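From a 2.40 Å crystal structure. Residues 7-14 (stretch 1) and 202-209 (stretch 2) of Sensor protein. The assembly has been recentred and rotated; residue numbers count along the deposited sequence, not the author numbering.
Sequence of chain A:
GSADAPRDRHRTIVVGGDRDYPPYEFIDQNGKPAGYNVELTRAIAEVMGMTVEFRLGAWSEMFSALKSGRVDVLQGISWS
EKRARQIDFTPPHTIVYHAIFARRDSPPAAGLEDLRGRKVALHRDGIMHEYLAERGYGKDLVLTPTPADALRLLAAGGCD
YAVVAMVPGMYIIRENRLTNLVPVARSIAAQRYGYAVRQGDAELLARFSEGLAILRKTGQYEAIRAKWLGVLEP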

# COMPACT_ATOMS: atom_id res chain seq x y z
N ARG A 7 -13.59 27.32 -4.52
CA ARG A 7 -13.21 27.83 -5.87
C ARG A 7 -12.18 26.90 -6.50
O ARG A 7 -12.53 25.86 -7.06
CB ARG A 7 -12.64 29.25 -5.76
CG ARG A 7 -12.95 30.17 -6.95
CD ARG A 7 -12.50 29.59 -8.30
NE ARG A 7 -13.36 28.52 -8.79
CZ ARG A 7 -14.63 28.68 -9.18
NH1 ARG A 7 -15.19 29.88 -9.14
NH2 ARG A 7 -15.33 27.64 -9.61
N ASP A 8 -10.90 27.28 -6.41
CA ASP A 8 -9.83 26.46 -6.96
C ASP A 8 -9.16 25.73 -5.81
O ASP A 8 -8.88 24.53 -5.90
CB ASP A 8 -8.79 27.32 -7.69
CG ASP A 8 -7.78 26.48 -8.45
OD1 ASP A 8 -8.15 25.82 -9.44
OD2 ASP A 8 -6.60 26.47 -8.05
N ARG A 9 -8.90 26.45 -4.72
CA ARG A 9 -8.28 25.87 -3.53
C ARG A 9 -9.38 25.27 -2.67
O ARG A 9 -9.12 24.47 -1.76
CB ARG A 9 -7.53 26.92 -2.71
CG ARG A 9 -7.41 28.29 -3.35
CD ARG A 9 -6.39 28.31 -4.48
NE ARG A 9 -6.19 29.65 -5.02
CZ ARG A 9 -5.27 29.97 -5.92
NH1 ARG A 9 -4.46 29.04 -6.40
NH2 ARG A 9 -5.17 31.22 -6.35
N HIS A 10 -10.61 25.68 -2.95
CA HIS A 10 -11.75 25.21 -2.18
C HIS A 10 -12.48 24.13 -2.95
O HIS A 10 -13.50 23.60 -2.49
CB HIS A 10 -12.65 26.39 -1.85
CG HIS A 10 -11.97 27.44 -1.03
ND1 HIS A 10 -11.72 27.28 0.32
CD2 HIS A 10 -11.42 28.63 -1.37
CE1 HIS A 10 -11.04 28.32 0.77
NE2 HIS A 10 -10.85 29.16 -0.24
N ARG A 11 -11.94 23.81 -4.12
CA ARG A 11 -12.48 22.76 -4.97
C ARG A 11 -12.18 21.42 -4.30
O ARG A 11 -11.02 21.02 -4.21
CB ARG A 11 -11.80 22.80 -6.34
CG ARG A 11 -12.19 21.64 -7.26
CD ARG A 11 -11.49 21.72 -8.61
NE ARG A 11 -12.08 20.79 -9.58
CZ ARG A 11 -13.34 20.84 -9.99
NH1 ARG A 11 -14.17 21.77 -9.53
NH2 ARG A 11 -13.78 19.94 -10.87
N THR A 12 -13.21 20.72 -3.83
CA THR A 12 -13.02 19.43 -3.18
C THR A 12 -11.96 18.55 -3.85
O THR A 12 -12.02 18.29 -5.05
CB THR A 12 -14.33 18.62 -3.15
OG1 THR A 12 -15.20 19.16 -2.14
CG2 THR A 12 -14.04 17.14 -2.86
N ILE A 13 -10.99 18.11 -3.06
CA ILE A 13 -9.96 17.22 -3.58
C ILE A 13 -10.45 15.79 -3.39
O ILE A 13 -10.88 15.40 -2.30
CB ILE A 13 -8.62 17.39 -2.83
CG1 ILE A 13 -8.00 18.73 -3.18
CG2 ILE A 13 -7.67 16.28 -3.21
CD1 ILE A 13 -8.72 19.89 -2.57
N VAL A 14 -10.40 15.03 -4.48
CA VAL A 14 -10.85 13.65 -4.43
C VAL A 14 -9.67 12.72 -4.22
O VAL A 14 -8.74 12.70 -5.03
CB VAL A 14 -11.56 13.26 -5.71
CG1 VAL A 14 -11.88 11.77 -5.69
CG2 VAL A 14 -12.84 14.06 -5.80
N ALA A 202 2.30 20.20 -9.81
CA ALA A 202 3.08 20.78 -8.72
C ALA A 202 2.29 21.52 -7.64
O ALA A 202 2.76 21.65 -6.51
CB ALA A 202 4.17 21.71 -9.29
N GLU A 203 1.12 22.03 -7.97
CA GLU A 203 0.34 22.75 -6.98
C GLU A 203 -0.10 21.74 -5.91
O GLU A 203 0.35 21.79 -4.76
CB GLU A 203 -0.87 23.40 -7.63
CG GLU A 203 -1.18 24.80 -7.13
CD GLU A 203 -1.88 24.82 -5.79
OE1 GLU A 203 -1.31 24.28 -4.81
OE2 GLU A 203 -3.00 25.38 -5.71
N LEU A 204 -0.97 20.83 -6.32
CA LEU A 204 -1.48 19.80 -5.43
C LEU A 204 -0.29 19.10 -4.78
O LEU A 204 -0.27 18.89 -3.57
CB LEU A 204 -2.30 18.81 -6.23
CG LEU A 204 -3.43 18.11 -5.50
CD1 LEU A 204 -4.30 19.13 -4.79
CD2 LEU A 204 -4.23 17.30 -6.52
N LEU A 205 0.70 18.75 -5.58
CA LEU A 205 1.86 18.10 -5.03
C LEU A 205 2.41 18.84 -3.82
O LEU A 205 2.64 18.25 -2.77
CB LEU A 205 2.97 17.99 -6.07
CG LEU A 205 4.22 17.29 -5.51
CD1 LEU A 205 4.10 15.79 -5.76
CD2 LEU A 205 5.47 17.82 -6.16
N ALA A 206 2.62 20.14 -3.97
CA ALA A 206 3.19 20.97 -2.91
C ALA A 206 2.23 21.17 -1.75
O ALA A 206 2.63 21.37 -0.60
CB ALA A 206 3.61 22.33 -3.48
N ARG A 207 0.95 21.12 -2.07
CA ARG A 207 -0.07 21.29 -1.07
C ARG A 207 0.09 20.12 -0.08
O ARG A 207 0.14 20.32 1.14
CB ARG A 207 -1.42 21.25 -1.78
CG ARG A 207 -2.56 21.89 -1.03
CD ARG A 207 -2.76 23.36 -1.37
NE ARG A 207 -4.07 23.79 -0.89
CZ ARG A 207 -5.23 23.48 -1.48
NH1 ARG A 207 -5.25 22.75 -2.59
NH2 ARG A 207 -6.38 23.89 -0.95
N PHE A 208 0.21 18.91 -0.61
CA PHE A 208 0.36 17.73 0.24
C PHE A 208 1.71 17.62 0.92
O PHE A 208 1.78 17.28 2.11
CB PHE A 208 0.06 16.46 -0.56
CG PHE A 208 -1.42 16.18 -0.67
CD1 PHE A 208 -2.08 15.52 0.36
CD2 PHE A 208 -2.16 16.67 -1.72
CE1 PHE A 208 -3.48 15.36 0.34
CE2 PHE A 208 -3.56 16.52 -1.76
CZ PHE A 208 -4.21 15.87 -0.73
N SER A 209 2.77 17.94 0.20
CA SER A 209 4.11 17.83 0.77
C SER A 209 4.23 18.74 1.98
O SER A 209 4.81 18.38 3.00
CB SER A 209 5.16 18.21 -0.26
OG SER A 209 4.90 17.58 -1.50

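The one hydrogen bond between these two stretches joins a side chain to a backbone: the guanidinium of Arg-207, on the helix, reaches the carbonyl of Arg-9, in the loop, with NH2 of Arg-207 2.9 Å from O of Arg-9. The N-H...O angle of 140° is bent but serviceable, and the oxygen lies at the edge of the guanidinium, near its plane, where the N-H groups point. Arginine suits this place because it can project a donor well beyond the helix; here CA-to-CB points toward the loop, and chi1 (t) and chi3 (t) extend the chain while chi2, at 92°, lies between wells.

Around this bond the charges are arranged more loosely. NH1 of Arg-9 stands 4.0 Å from OE2 of Glu-203, opposite charges near each other but beyond a salt bridge, although the carboxylate oxygen sits at the guanidinium edge. Within the loop, NH1 of Arg-9 forms a long salt bridge with OD2 of Asp-8 at 3.7 Å; that oxygen is well out of the guanidinium plane, so the attraction is of charge alone. OD2 of Asp-8 and OE2 of Glu-203 are themselves 4.4 Å apart, a like-charged pair with NH1 of Arg-9 close to both, its positive charge offsetting their repulsion. All three residues are exposed, where solvent can also screen their charges.

Farther along, where the loop gives way to a strand, Ile-13 supplies the apolar part of the contact. It is buried, points toward the helix, and has 64 Å² covered by it, more than any other residue here. Its CG1 lies 4.1 Å from CD1 of Leu-204, and its CG2 lies 4.3 Å from CZ of Phe-208, meeting the ring at its edge. CA-to-CB points sideways in both Leu-204 and Phe-208, but their side chains end nearer the strand. A branched aliphatic side chain suits this position, offering separate carbons to the two helix residues. CD1 of Ile-13 also comes within 4.5 Å of NH1 of Arg-207, bringing the apolar patch up to the polar one.

Glu-203 and Arg-207 are one helical turn apart, as are Leu-204 and Phe-208, so the contacting side chains recur on one side of the helix; the backbone bonds from N of Arg-207 to O of Glu-203 (2.8 Å) and from N of Phe-208 to O of Leu-204 (3.0 Å) fix that spacing. In all, the contact buries a modest 254 Å², both sides summed.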